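Local coordinates for protein glycoside hydrolase family 81 (PDB 6FOP) that probably hydrolyses beta-1,3-glucans such as laminarin, as a family 81 glycoside hydrolase of the Clostridium thermocellum cellulosome, at residues A[547-552]-A[560-565]; A[488-493]-A[554-559]; A[569-574]-A[611-616]; A[597-602]-A[616-621]. One frame throughout, in Å; residues are numbered along the deposited sequence.

How the interactions relate
From the N terminus, segment 488-493 comes first and pairs in interaction 2 with strand 554-556, closing a loop of 60 residues that holds helices 494-511 and 514-534. Interaction 1 crosses it: 547-552 precedes that strand and 560-565 follows it, and the backbone pair Cys561 N and Met554 O joins the two contacts within one sheet. Interaction 3 then ties the start of helix 570-575 to the loop before helix 615-622, and interaction 4, which crosses it and shares Asp616, packs helices 592-606 and 615-622. Interactions 1, 3 and 4 supply His562, His574 and Glu601 to one nickel ion, which Glu605 completes; interaction 2 lies apart from that ion.

Interaction 1 (A[547-552]-A[560-565]); sequences YGHNYA and YCHEIW. With NI (nickel (II) ion), chain B.
Ala552 CA lies 3.6 Å from Cys561 O where the loop 547-552 passes the end of strand 559-561; the closest CA atoms, of Ala552 and His562, are 5.0 Å apart. The imidazoles of His549 and His562 stack face to face, centroids 3.8 Å apart and planes at 16°. His549 ND1 sits 3.3 Å from His562 CD2, and His562 CB also lies over the His549 face. His562 CG is anti to the backbone N (chi1 -168°), beside the carbonyl carbon; NE2 binds the nickel ion at 2.1 Å. Tyr551 O lies in the plane of the His562 ring at its edge, 3.5 Å from CD2, and accepts a 2.7 Å hydrogen bond from Tyr547 OH. Farther along, Tyr560 makes an edge-to-face pair with Tyr547, its CE1 poised over the ring centre and 3.8 Å from Tyr547 CG; His549 CD2 covers the opposite face nearer the rim. Ala552 CB fills in against Tyr560 CD1. Glu601, Glu605 and His574 complete the nickel site, and His549 ND1 is hydrogen-bonded to Glu605. The chemistry implies a second shell: His549 is stacked on one nickel ligand and bonded to another, which probably restricts how either can turn.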
loop_
_atom_site.group_PDB
_atom_site.type_symbol
_atom_site.label_atom_id
_atom_site.label_comp_id
_atom_site.label_asym_id
_atom_site.label_seq_id
_atom_site.Cartn_x
_atom_site.Cartn_y
_atom_site.Cartn_z
ATOM N N TYR A 547 -20.622 1.414 11.866
ATOM C CA TYR A 547 -19.270 1.284 12.387
ATOM C C TYR A 547 -19.113 2.354 13.465
ATOM O O TYR A 547 -19.447 3.520 13.262
ATOM C CB TYR A 547 -18.252 1.422 11.251
ATOM C CG TYR A 547 -16.809 1.340 11.686
ATOM C CD1 TYR A 547 -16.297 0.173 12.187
ATOM C CD2 TYR A 547 -15.961 2.432 11.575
ATOM C CE1 TYR A 547 -14.976 0.070 12.570
ATOM C CE2 TYR A 547 -14.634 2.354 11.970
ATOM C CZ TYR A 547 -14.146 1.177 12.458
ATOM O OH TYR A 547 -12.862 1.057 12.882
ATOM N N GLY A 548 -18.613 1.947 14.618
ATOM C CA GLY A 548 -18.643 2.796 15.809
ATOM C C GLY A 548 -17.461 3.721 16.065
ATOM O O GLY A 548 -17.242 4.127 17.206
ATOM N N HIS A 549 -16.708 4.064 15.038
ATOM C CA HIS A 549 -15.463 4.815 15.188
ATOM C C HIS A 549 -15.267 5.727 13.989
ATOM O O HIS A 549 -15.790 5.449 12.902
ATOM C CB HIS A 549 -14.277 3.834 15.324
ATOM C CG HIS A 549 -14.490 2.763 16.345
ATOM N ND1 HIS A 549 -14.175 2.945 17.676
ATOM C CD2 HIS A 549 -15.090 1.552 16.266
ATOM C CE1 HIS A 549 -14.528 1.876 18.363
ATOM N NE2 HIS A 549 -15.090 1.014 17.531
ATOM N N ASN A 550 -14.411 6.737 14.160
ATOM C CA ASN A 550 -13.981 7.655 13.114
ATOM C C ASN A 550 -12.635 7.281 12.470
ATOM O O ASN A 550 -12.076 8.050 11.700
ATOM C CB ASN A 550 -13.979 9.104 13.618
ATOM C CG ASN A 550 -12.899 9.388 14.664
ATOM O OD1 ASN A 550 -11.890 8.687 14.787
ATOM N ND2 ASN A 550 -13.168 10.401 15.489
ATOM N N TYR A 551 -12.170 6.076 12.784
ATOM C CA TYR A 551 -10.837 5.593 12.471
ATOM C C TYR A 551 -10.914 4.080 12.384
ATOM O O TYR A 551 -11.587 3.468 13.204
ATOM C CB TYR A 551 -9.894 6.000 13.606
ATOM C CG TYR A 551 -8.574 5.243 13.678
ATOM C CD1 TYR A 551 -7.652 5.300 12.613
ATOM C CD2 TYR A 551 -8.252 4.475 14.777
ATOM C CE1 TYR A 551 -6.453 4.622 12.675
ATOM C CE2 TYR A 551 -7.059 3.794 14.845
ATOM C CZ TYR A 551 -6.144 3.886 13.796
ATOM O OH TYR A 551 -4.945 3.246 13.886
ATOM N N ALA A 552 -10.237 3.517 11.384
ATOM C CA ALA A 552 -10.003 2.076 11.302
ATOM C C ALA A 552 -8.508 1.841 11.439
ATOM O O ALA A 552 -7.715 2.417 10.688
ATOM C CB ALA A 552 -10.499 1.497 9.977
ATOM N N TYR A 560 -12.984 -4.021 7.740
ATOM C CA TYR A 560 -12.080 -3.074 8.395
ATOM C C TYR A 560 -12.500 -3.009 9.828
ATOM O O TYR A 560 -13.642 -3.301 10.165
ATOM C CB TYR A 560 -12.060 -1.692 7.747
ATOM C CG TYR A 560 -13.387 -1.019 7.550
ATOM C CD1 TYR A 560 -13.955 -0.256 8.570
ATOM C CD2 TYR A 560 -14.087 -1.167 6.350
ATOM C CE1 TYR A 560 -15.197 0.356 8.386
ATOM C CE2 TYR A 560 -15.301 -0.542 6.139
ATOM C CZ TYR A 560 -15.875 0.201 7.153
ATOM O OH TYR A 560 -17.100 0.817 6.933
ATOM N N CYS A 561 -11.565 -2.661 10.700
ATOM C CA CYS A 561 -11.869 -2.729 12.119
ATOM C C CYS A 561 -10.970 -1.849 12.958
ATOM O O CYS A 561 -9.986 -1.290 12.484
ATOM C CB CYS A 561 -11.774 -4.164 12.601
ATOM S SG CYS A 561 -10.114 -4.842 12.453
ATOM N N HIS A 562 -11.369 -1.716 14.213
ATOM C CA HIS A 562 -10.699 -0.910 15.234
ATOM C C HIS A 562 -10.004 -1.859 16.231
ATOM O O HIS A 562 -10.183 -1.763 17.448
ATOM C CB HIS A 562 -11.756 -0.034 15.875
ATOM C CG HIS A 562 -11.240 1.061 16.758
ATOM N ND1 HIS A 562 -10.955 0.881 18.097
ATOM C CD2 HIS A 562 -11.096 2.380 16.520
ATOM C CE1 HIS A 562 -10.618 2.038 18.636
ATOM N NE2 HIS A 562 -10.724 2.969 17.711
ATOM N N GLU A 563 -9.210 -2.755 15.667
ATOM C CA GLU A 563 -8.439 -3.765 16.403
ATOM C C GLU A 563 -6.990 -3.719 15.966
ATOM O O GLU A 563 -6.682 -3.267 14.860
ATOM C CB GLU A 563 -9.015 -5.172 16.177
ATOM C CG GLU A 563 -10.448 -5.328 16.620
ATOM C CD GLU A 563 -11.005 -6.717 16.399
ATOM O OE1 GLU A 563 -10.836 -7.270 15.301
ATOM O OE2 GLU A 563 -11.635 -7.247 17.330
ATOM N N ILE A 564 -6.111 -4.250 16.820
ATOM C CA ILE A 564 -4.699 -4.430 16.496
ATOM C C ILE A 564 -4.252 -5.814 16.906
ATOM O O ILE A 564 -5.020 -6.562 17.523
ATOM C CB ILE A 564 -3.796 -3.321 17.120
ATOM C CG1 ILE A 564 -3.900 -3.292 18.663
ATOM C CG2 ILE A 564 -4.131 -1.975 16.506
ATOM C CD1 ILE A 564 -2.924 -2.343 19.343
ATOM N N TRP A 565 -3.004 -6.163 16.584
ATOM C CA TRP A 565 -2.566 -7.539 16.799
ATOM C C TRP A 565 -2.270 -7.951 18.217
ATOM O O TRP A 565 -2.093 -9.141 18.489
ATOM C CB TRP A 565 -1.367 -7.869 15.912
ATOM C CG TRP A 565 -1.621 -8.025 14.448
ATOM C CD1 TRP A 565 -1.014 -7.324 13.438
ATOM C CD2 TRP A 565 -2.473 -8.988 13.814
ATOM N NE1 TRP A 565 -1.433 -7.809 12.211
ATOM C CE2 TRP A 565 -2.339 -8.815 12.422
ATOM C CE3 TRP A 565 -3.353 -9.967 14.293
ATOM C CZ2 TRP A 565 -3.056 -9.596 11.491
ATOM C CZ3 TRP A 565 -4.050 -10.755 13.382
ATOM C CH2 TRP A 565 -3.908 -10.556 11.994
HETATM NI NI NI B . -10.758 4.972 18.255
#

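Interaction 2 (A[488-493]-A[554-559]). Unlike the reference sequence in segment 488-493: Ala492 (reference Glu).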
loop_
_atom_site.group_PDB
_atom_site.type_symbol
_atom_site.label_atom_id
_atom_site.label_comp_id
_atom_site.label_asym_id
_atom_site.label_seq_id
_atom_site.Cartn_x
_atom_site.Cartn_y
_atom_site.Cartn_z
ATOM N N GLY A 488 -8.850 -11.984 3.598
ATOM C CA GLY A 488 -7.882 -11.578 2.596
ATOM C C GLY A 488 -6.598 -11.013 3.168
ATOM O O GLY A 488 -6.120 -11.478 4.208
ATOM N N ASN A 489 -5.994 -10.097 2.423
ATOM C CA ASN A 489 -4.778 -9.427 2.903
ATOM C C ASN A 489 -5.180 -8.345 3.898
ATOM O O ASN A 489 -6.362 -8.045 4.056
ATOM C CB ASN A 489 -3.933 -8.939 1.724
ATOM C CG ASN A 489 -2.439 -9.020 2.015
ATOM O OD1 ASN A 489 -1.986 -8.588 3.085
ATOM N ND2 ASN A 489 -1.664 -9.545 1.096
ATOM N N ASN A 490 -4.173 -7.771 4.575
ATOM C CA ASN A 490 -4.400 -6.747 5.570
ATOM C C ASN A 490 -3.249 -5.766 5.567
ATOM O O ASN A 490 -2.149 -6.093 5.175
ATOM C CB ASN A 490 -4.562 -7.322 6.983
ATOM C CG ASN A 490 -3.263 -7.816 7.543
ATOM O OD1 ASN A 490 -2.485 -7.015 8.127
ATOM N ND2 ASN A 490 -2.990 -9.108 7.404
ATOM N N GLN A 491 -3.535 -4.565 6.062
ATOM C CA GLN A 491 -2.475 -3.668 6.517
ATOM C C GLN A 491 -3.003 -2.941 7.767
ATOM O O GLN A 491 -4.101 -2.371 7.737
ATOM C CB GLN A 491 -1.983 -2.663 5.461
ATOM C CG GLN A 491 -0.908 -1.718 6.020
ATOM C CD GLN A 491 -0.199 -0.946 4.948
ATOM O OE1 GLN A 491 0.886 -1.361 4.496
ATOM N NE2 GLN A 491 -0.793 0.164 4.506
ATOM N N ALA A 492 -2.188 -2.946 8.826
ATOM C CA ALA A 492 -2.479 -2.167 10.052
ATOM C C ALA A 492 -1.779 -0.798 9.926
ATOM O O ALA A 492 -2.427 0.196 9.610
ATOM C CB ALA A 492 -2.097 -2.964 11.286
ATOM N N SER A 493 -0.454 -0.769 10.064
ATOM C CA SER A 493 0.265 0.494 10.064
ATOM C C SER A 493 0.520 1.060 8.664
ATOM O O SER A 493 1.544 0.763 8.014
ATOM C CB SER A 493 1.596 0.369 10.794
ATOM O OG SER A 493 2.251 1.660 10.806
ATOM N N MET A 554 -7.090 -1.346 11.189
ATOM C CA MET A 554 -6.733 -2.393 10.231
ATOM C C MET A 554 -7.715 -2.447 9.083
ATOM O O MET A 554 -8.922 -2.472 9.295
ATOM C CB MET A 554 -6.615 -3.763 10.900
ATOM C CG MET A 554 -5.498 -3.841 11.879
ATOM S SD MET A 554 -5.037 -5.441 12.536
ATOM C CE MET A 554 -4.722 -6.298 11.055
ATOM N N VAL A 555 -7.149 -2.474 7.883
ATOM C CA VAL A 555 -7.903 -2.602 6.646
ATOM C C VAL A 555 -7.566 -3.937 6.000
ATOM O O VAL A 555 -6.388 -4.243 5.773
ATOM C CB VAL A 555 -7.559 -1.432 5.677
ATOM C CG1 VAL A 555 -8.217 -1.619 4.297
ATOM C CG2 VAL A 555 -7.932 -0.104 6.328
ATOM N N TRP A 556 -8.618 -4.722 5.748
ATOM C CA TRP A 556 -8.521 -6.015 5.103
ATOM C C TRP A 556 -9.255 -5.995 3.771
ATOM O O TRP A 556 -10.022 -5.076 3.464
ATOM C CB TRP A 556 -9.153 -7.113 5.971
ATOM C CG TRP A 556 -8.489 -7.366 7.292
ATOM C CD1 TRP A 556 -8.558 -6.596 8.431
ATOM C CD2 TRP A 556 -7.721 -8.506 7.629
ATOM N NE1 TRP A 556 -7.843 -7.192 9.427
ATOM C CE2 TRP A 556 -7.309 -8.357 8.970
ATOM C CE3 TRP A 556 -7.299 -9.623 6.909
ATOM C CZ2 TRP A 556 -6.501 -9.290 9.605
ATOM C CZ3 TRP A 556 -6.486 -10.552 7.534
ATOM C CH2 TRP A 556 -6.102 -10.388 8.879
ATOM N N GLY A 557 -9.037 -7.027 2.963
ATOM C CA GLY A 557 -9.892 -7.230 1.794
ATOM C C GLY A 557 -11.374 -7.349 2.117
ATOM O O GLY A 557 -12.232 -6.809 1.387
ATOM N N GLY A 558 -11.664 -8.038 3.215
ATOM C CA GLY A 558 -13.038 -8.428 3.580
ATOM C C GLY A 558 -13.602 -7.780 4.825
ATOM O O GLY A 558 -14.739 -8.079 5.161
ATOM N N LYS A 559 -12.879 -6.863 5.479
ATOM C CA LYS A 559 -13.416 -6.109 6.623
ATOM C C LYS A 559 -12.516 -4.921 6.887
ATOM O O LYS A 559 -11.413 -4.832 6.357
ATOM C CB LYS A 559 -13.520 -6.970 7.876
ATOM C CG LYS A 559 -12.196 -7.355 8.521
ATOM C CD LYS A 559 -12.432 -8.079 9.823
ATOM C CE LYS A 559 -11.131 -8.488 10.489
ATOM N NZ LYS A 559 -11.406 -9.245 11.743
#
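Val555 O takes a hydrogen bond from Gln491 N at 2.9 Å, nearly along the C=O axis, and a CA-H...O contact from Asn490, with CA 3.2 Å away. Val555 N returns an almost straight bond (177°) to Gln491 O at 3.1 Å, and Gly557 N reaches Asn489 O at 3.1 Å. Asn490 and Trp556, a non-hydrogen-bonded pair, lie side by side and point the same way. Asn490 CB rests over the centre of the indole, 3.4 Å from the centroid of the six-membered ring, a CH-pi contact; Lys559 CE covers the opposite face near the rim. Gly488 O meets the indole edge, 3.5 Å from Trp556 CZ3, and is buried with no polar partner. The engineered Ala492 touches Met554 CG with its CB (3.6 Å), while Met554 CE reaches Asn490 OD1. The Gln491 amide is hydrogen-bonded to His417 and Glu527. This is antiparallel pairing of an outermost strand, 490-491, with the first strand of the beta hairpin 554-561 in a four-stranded sheet.

Interaction 3 (A[569-574]-A[611-616]); sequences TNSEKH and PPNWKD. With NI (nickel (II) ion), chain B.
Thr569 and Glu572 form a capping box at the start of helix 570-575, and Asn613, from the loop before helix 615-622, plugs into both. Thr569 OG1 accepts from Glu572 N and donates to Asn613 OD1 at 2.6 Å, in the amide plane on a lone pair, the two side chains meeting tip to tip. Glu572 OE2 takes two bonds from opposite faces of its carboxylate: Thr569 N at 2.9 Å and Asn613 ND2 at 3.0 Å. The second donor points straight at the oxygen within its own amide plane, and the carboxylate stands at 86° to that amide. Asn613 CG lies between its backbone N and carbonyl carbon (chi1 68°), and the two bonds hold the amide against the helix start. Its backbone takes part too, since Ser571 OG donates to Asn613 O at 2.8 Å from above the carbonyl plane. Beside this network Glu572 CG sits over the centre of the six-membered ring of Trp614, 3.8 Å from the centroid, in a CH-pi contact; Glu572 OE1 is hydrogen-bonded to Trp566 NE1. Pro612 CG packs on Thr569 CG2 at 4.1 Å. Farther along the same helix, His574 NE2 binds nickel. Trp614 is the N-cap residue of helix 615-622, so the contact joins two helix starts, while Pro611 reaches Tyr599 of helix 592-606.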
loop_
_atom_site.group_PDB
_atom_site.type_symbol
_atom_site.label_atom_id
_atom_site.label_comp_id
_atom_site.label_asym_id
_atom_site.label_seq_id
_atom_site.Cartn_x
_atom_site.Cartn_y
_atom_site.Cartn_z
ATOM N N THR A 569 -3.856 -0.573 24.451
ATOM C CA THR A 569 -4.840 0.438 24.764
ATOM C C THR A 569 -5.359 1.048 23.465
ATOM O O THR A 569 -4.783 0.845 22.365
ATOM C CB THR A 569 -4.239 1.586 25.591
ATOM O OG1 THR A 569 -3.329 2.296 24.764
ATOM C CG2 THR A 569 -3.546 1.078 26.875
ATOM N N ASN A 570 -6.426 1.828 23.583
ATOM C CA ASN A 570 -6.935 2.570 22.435
ATOM C C ASN A 570 -5.970 3.663 21.964
ATOM O O ASN A 570 -5.978 4.037 20.782
ATOM C CB ASN A 570 -8.356 3.091 22.695
ATOM C CG ASN A 570 -9.366 1.966 22.775
ATOM O OD1 ASN A 570 -9.780 1.511 23.865
ATOM N ND2 ASN A 570 -9.700 1.456 21.644
ATOM N N SER A 571 -5.096 4.126 22.857
ATOM C CA SER A 571 -3.988 4.979 22.430
ATOM C C SER A 571 -3.046 4.246 21.473
ATOM O O SER A 571 -2.642 4.812 20.441
ATOM C CB SER A 571 -3.243 5.549 23.617
ATOM O OG SER A 571 -2.177 6.354 23.167
ATOM N N GLU A 572 -2.676 3.013 21.821
ATOM C CA GLU A 572 -1.892 2.187 20.904
ATOM C C GLU A 572 -2.646 1.915 19.588
ATOM O O GLU A 572 -2.062 2.009 18.511
ATOM C CB GLU A 572 -1.461 0.874 21.564
ATOM C CG GLU A 572 -0.467 1.109 22.698
ATOM C CD GLU A 572 -0.261 -0.121 23.538
ATOM O OE1 GLU A 572 0.634 -0.917 23.193
ATOM O OE2 GLU A 572 -1.009 -0.293 24.538
ATOM N N LYS A 573 -3.951 1.635 19.673
ATOM C CA LYS A 573 -4.698 1.350 18.467
ATOM C C LYS A 573 -4.663 2.532 17.498
ATOM O O LYS A 573 -4.496 2.340 16.289
ATOM C CB LYS A 573 -6.141 0.961 18.781
ATOM C CG LYS A 573 -6.273 -0.352 19.531
ATOM C CD LYS A 573 -7.719 -0.759 19.733
ATOM C CE LYS A 573 -7.807 -1.973 20.637
ATOM N NZ LYS A 573 -9.183 -2.490 20.774
ATOM N N HIS A 574 -4.809 3.751 18.012
ATOM C CA HIS A 574 -4.713 4.962 17.187
ATOM C C HIS A 574 -3.260 5.227 16.728
ATOM O O HIS A 574 -3.018 5.569 15.562
ATOM C CB HIS A 574 -5.275 6.150 17.978
ATOM C CG HIS A 574 -6.766 6.224 17.947
ATOM N ND1 HIS A 574 -7.445 7.263 17.370
ATOM C CD2 HIS A 574 -7.704 5.348 18.356
ATOM C CE1 HIS A 574 -8.737 7.045 17.445
ATOM N NE2 HIS A 574 -8.920 5.894 18.047
ATOM N N PRO A 611 -3.855 10.599 27.223
ATOM C CA PRO A 611 -3.555 9.218 26.792
ATOM C C PRO A 611 -2.956 8.398 27.924
ATOM O O PRO A 611 -2.145 8.934 28.686
ATOM C CB PRO A 611 -2.516 9.393 25.686
ATOM C CG PRO A 611 -2.565 10.832 25.311
ATOM C CD PRO A 611 -3.076 11.596 26.474
ATOM N N PRO A 612 -3.375 7.147 28.103
ATOM C CA PRO A 612 -2.795 6.355 29.211
ATOM C C PRO A 612 -1.347 5.943 28.969
ATOM O O PRO A 612 -0.603 5.679 29.919
ATOM C CB PRO A 612 -3.724 5.136 29.277
ATOM C CG PRO A 612 -4.217 4.997 27.871
ATOM C CD PRO A 612 -4.459 6.413 27.427
ATOM N N ASN A 613 -0.999 5.849 27.690
ATOM C CA ASN A 613 0.305 5.438 27.242
ATOM C C ASN A 613 0.545 5.960 25.817
ATOM O O ASN A 613 -0.337 6.597 25.231
ATOM C CB ASN A 613 0.506 3.915 27.380
ATOM C CG ASN A 613 -0.355 3.095 26.446
ATOM O OD1 ASN A 613 -1.345 3.571 25.887
ATOM N ND2 ASN A 613 0.028 1.858 26.288
ATOM N N TRP A 614 1.754 5.762 25.305
ATOM C CA TRP A 614 2.188 6.399 24.046
ATOM C C TRP A 614 1.853 7.884 24.004
ATOM O O TRP A 614 1.456 8.440 22.979
ATOM C CB TRP A 614 1.645 5.660 22.814
ATOM C CG TRP A 614 2.305 4.356 22.546
ATOM C CD1 TRP A 614 3.173 3.665 23.350
ATOM C CD2 TRP A 614 2.146 3.547 21.356
ATOM N NE1 TRP A 614 3.561 2.501 22.738
ATOM C CE2 TRP A 614 2.928 2.389 21.532
ATOM C CE3 TRP A 614 1.417 3.697 20.184
ATOM C CZ2 TRP A 614 3.001 1.375 20.567
ATOM C CZ3 TRP A 614 1.490 2.698 19.222
ATOM C CH2 TRP A 614 2.271 1.548 19.428
ATOM N N LYS A 615 2.088 8.547 25.155
ATOM C CA LYS A 615 1.776 9.973 25.233
ATOM C C LYS A 615 2.643 10.793 24.270
ATOM O O LYS A 615 2.184 11.802 23.735
ATOM C CB LYS A 615 2.011 10.513 26.639
ATOM C CG LYS A 615 0.989 10.099 27.684
ATOM C CD LYS A 615 1.340 10.764 29.019
ATOM C CE LYS A 615 0.211 10.715 30.029
ATOM N NZ LYS A 615 0.008 9.332 30.518
ATOM N N ASP A 616 3.905 10.370 24.079
ATOM C CA ASP A 616 4.778 11.037 23.092
ATOM C C ASP A 616 4.180 11.029 21.678
ATOM O O ASP A 616 4.044 12.079 21.042
ATOM C CB ASP A 616 6.213 10.502 23.081
ATOM C CG ASP A 616 6.333 8.981 22.994
ATOM O OD1 ASP A 616 5.325 8.231 23.116
ATOM O OD2 ASP A 616 7.472 8.531 22.781
HETATM NI NI NI B . -10.758 4.972 18.255
#

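Interaction 4 (A[597-602]-A[616-621]). With NI (nickel (II) ion), chain B.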
loop_
_atom_site.group_PDB
_atom_site.type_symbol
_atom_site.label_atom_id
_atom_site.label_comp_id
_atom_site.label_asym_id
_atom_site.label_seq_id
_atom_site.Cartn_x
_atom_site.Cartn_y
_atom_site.Cartn_z
ATOM N N GLN A 597 -10.891 15.391 16.587
ATOM C CA GLN A 597 -11.896 14.329 16.690
ATOM C C GLN A 597 -11.269 12.969 16.975
ATOM O O GLN A 597 -11.811 12.161 17.743
ATOM C CB GLN A 597 -12.714 14.239 15.405
ATOM C CG GLN A 597 -13.651 15.395 15.128
ATOM C CD GLN A 597 -14.311 15.278 13.755
ATOM O OE1 GLN A 597 -13.686 14.890 12.771
ATOM N NE2 GLN A 597 -15.586 15.601 13.692
ATOM N N ASN A 598 -10.178 12.669 16.258
ATOM C CA ASN A 598 -9.489 11.380 16.407
ATOM C C ASN A 598 -8.927 11.244 17.824
ATOM O O ASN A 598 -9.130 10.224 18.509
ATOM C CB ASN A 598 -8.432 11.239 15.296
ATOM C CG ASN A 598 -7.613 9.983 15.417
ATOM O OD1 ASN A 598 -6.885 9.778 16.393
ATOM N ND2 ASN A 598 -7.673 9.133 14.381
ATOM N N TYR A 599 -8.213 12.274 18.274
ATOM C CA TYR A 599 -7.664 12.296 19.627
ATOM C C TYR A 599 -8.737 12.201 20.701
ATOM O O TYR A 599 -8.583 11.416 21.652
ATOM C CB TYR A 599 -6.796 13.541 19.787
ATOM C CG TYR A 599 -6.148 13.731 21.135
ATOM C CD1 TYR A 599 -4.882 13.204 21.408
ATOM C CD2 TYR A 599 -6.752 14.508 22.114
ATOM C CE1 TYR A 599 -4.284 13.420 22.644
ATOM C CE2 TYR A 599 -6.137 14.752 23.322
ATOM C CZ TYR A 599 -4.921 14.157 23.602
ATOM O OH TYR A 599 -4.307 14.408 24.818
ATOM N N GLU A 600 -9.835 12.946 20.528
ATOM C CA GLU A 600 -10.925 12.899 21.512
ATOM C C GLU A 600 -11.637 11.543 21.518
ATOM O O GLU A 600 -12.013 11.063 22.581
ATOM C CB GLU A 600 -11.899 14.059 21.326
ATOM C CG GLU A 600 -11.309 15.435 21.670
ATOM C CD GLU A 600 -10.935 15.633 23.147
ATOM O OE1 GLU A 600 -11.598 15.064 24.032
ATOM O OE2 GLU A 600 -9.953 16.364 23.426
ATOM N N GLU A 601 -11.762 10.905 20.339
ATOM C CA GLU A 601 -12.314 9.547 20.332
ATOM C C GLU A 601 -11.405 8.608 21.135
ATOM O O GLU A 601 -11.860 7.787 21.925
ATOM C CB GLU A 601 -12.432 8.999 18.910
ATOM C CG GLU A 601 -12.684 7.496 18.869
ATOM C CD GLU A 601 -12.848 6.886 17.492
ATOM O OE1 GLU A 601 -13.795 7.261 16.796
ATOM O OE2 GLU A 601 -12.026 6.017 17.117
ATOM N N MET A 602 -10.104 8.705 20.876
ATOM C CA MET A 602 -9.112 7.888 21.579
ATOM C C MET A 602 -9.228 8.043 23.109
ATOM O O MET A 602 -9.247 7.043 23.838
ATOM C CB MET A 602 -7.701 8.244 21.043
ATOM C CG MET A 602 -6.533 7.549 21.726
ATOM S SD MET A 602 -6.004 8.294 23.281
ATOM C CE MET A 602 -5.546 9.924 22.704
ATOM N N ASP A 616 3.905 10.370 24.079
ATOM C CA ASP A 616 4.778 11.037 23.092
ATOM C C ASP A 616 4.180 11.029 21.678
ATOM O O ASP A 616 4.044 12.079 21.042
ATOM C CB ASP A 616 6.213 10.502 23.081
ATOM C CG ASP A 616 6.333 8.981 22.994
ATOM O OD1 ASP A 616 5.325 8.231 23.116
ATOM O OD2 ASP A 616 7.472 8.531 22.781
ATOM N N ILE A 617 3.788 9.842 21.216
ATOM C CA ILE A 617 3.191 9.697 19.884
ATOM C C ILE A 617 1.915 10.540 19.826
ATOM O O ILE A 617 1.678 11.255 18.841
ATOM C CB ILE A 617 2.868 8.235 19.597
ATOM C CG1 ILE A 617 4.095 7.333 19.675
ATOM C CG2 ILE A 617 2.186 8.077 18.253
ATOM C CD1 ILE A 617 5.223 7.707 18.791
ATOM N N GLN A 618 1.076 10.451 20.875
ATOM C CA GLN A 618 -0.209 11.163 20.848
ATOM C C GLN A 618 -0.047 12.664 20.909
ATOM O O GLN A 618 -0.811 13.405 20.283
ATOM C CB GLN A 618 -1.125 10.698 21.970
ATOM C CG GLN A 618 -1.597 9.268 21.808
ATOM C CD GLN A 618 -2.498 9.084 20.618
ATOM O OE1 GLN A 618 -3.026 10.049 20.083
ATOM N NE2 GLN A 618 -2.724 7.825 20.241
ATOM N N TYR A 619 0.942 13.139 21.680
ATOM C CA TYR A 619 1.125 14.595 21.733
ATOM C C TYR A 619 1.790 15.151 20.471
ATOM O O TYR A 619 1.483 16.286 20.073
ATOM C CB TYR A 619 1.881 15.017 22.989
ATOM C CG TYR A 619 1.209 14.667 24.303
ATOM C CD1 TYR A 619 -0.170 14.517 24.404
ATOM C CD2 TYR A 619 1.964 14.505 25.448
ATOM C CE1 TYR A 619 -0.789 14.234 25.610
ATOM C CE2 TYR A 619 1.357 14.202 26.659
ATOM C CZ TYR A 619 -0.006 14.033 26.735
ATOM O OH TYR A 619 -0.611 13.753 27.937
ATOM N N MET A 620 2.641 14.363 19.797
ATOM C CA MET A 620 3.124 14.763 18.470
ATOM C C MET A 620 1.976 14.887 17.476
ATOM O O MET A 620 1.925 15.836 16.676
ATOM C CB MET A 620 4.152 13.785 17.951
ATOM C CG MET A 620 5.483 13.880 18.679
ATOM S SD MET A 620 6.705 12.849 17.830
ATOM C CE MET A 620 6.211 11.206 18.313
ATOM N N TYR A 621 1.011 13.955 17.566
ATOM C CA TYR A 621 -0.172 13.986 16.713
ATOM C C TYR A 621 -1.063 15.194 17.039
ATOM O O TYR A 621 -1.450 15.963 16.149
ATOM C CB TYR A 621 -0.949 12.698 16.924
ATOM C CG TYR A 621 -2.191 12.575 16.096
ATOM C CD1 TYR A 621 -2.102 12.314 14.721
ATOM C CD2 TYR A 621 -3.456 12.637 16.677
ATOM C CE1 TYR A 621 -3.242 12.195 13.949
ATOM C CE2 TYR A 621 -4.598 12.492 15.901
ATOM C CZ TYR A 621 -4.488 12.276 14.538
ATOM O OH TYR A 621 -5.648 12.111 13.778
HETATM NI NI NI B . -10.758 4.972 18.255
HETATM O O HOH W 1 -5.434 9.414 18.817
#
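Beside the nickel site, helices 592-606 and 615-622 pack as an antiparallel pair, with Asn598, Tyr599 and Met602 meeting Gln618, Tyr619 and Tyr621. The short axes come within 11.0 Å and run at 149° to each other. A water links them, donating to Asn598 OD1 at 2.8 Å and to Gln618 OE1 at 2.8 Å. Gln618 bends at chi2 (-66°) and meets Met602 tip to tip, its OE1 3.6 Å from Met602 CE; the same oxygen lies near the plane of the Tyr599 ring at its edge. Tyr621 crosses Asn598 at about a right angle, with OH 3.3 Å from Asn598 CB in plain packing. Tyr599 OH reaches the edge of the Tyr619 ring, 3.6 Å from CE1. On another side of helix 592-606, Glu601 OE2 binds the nickel ion at 2.0 Å. Asn598 OD1 also accepts from His574 ND1, and Asn598 ND2 bonds to Tyr594 OH. Asn598 is thus a second-shell residue: its bond to ND1 is consistent with holding the His574 ring in the rotation that puts NE2 on the metal, and the water couples that carbonyl to Gln618 on the next helix.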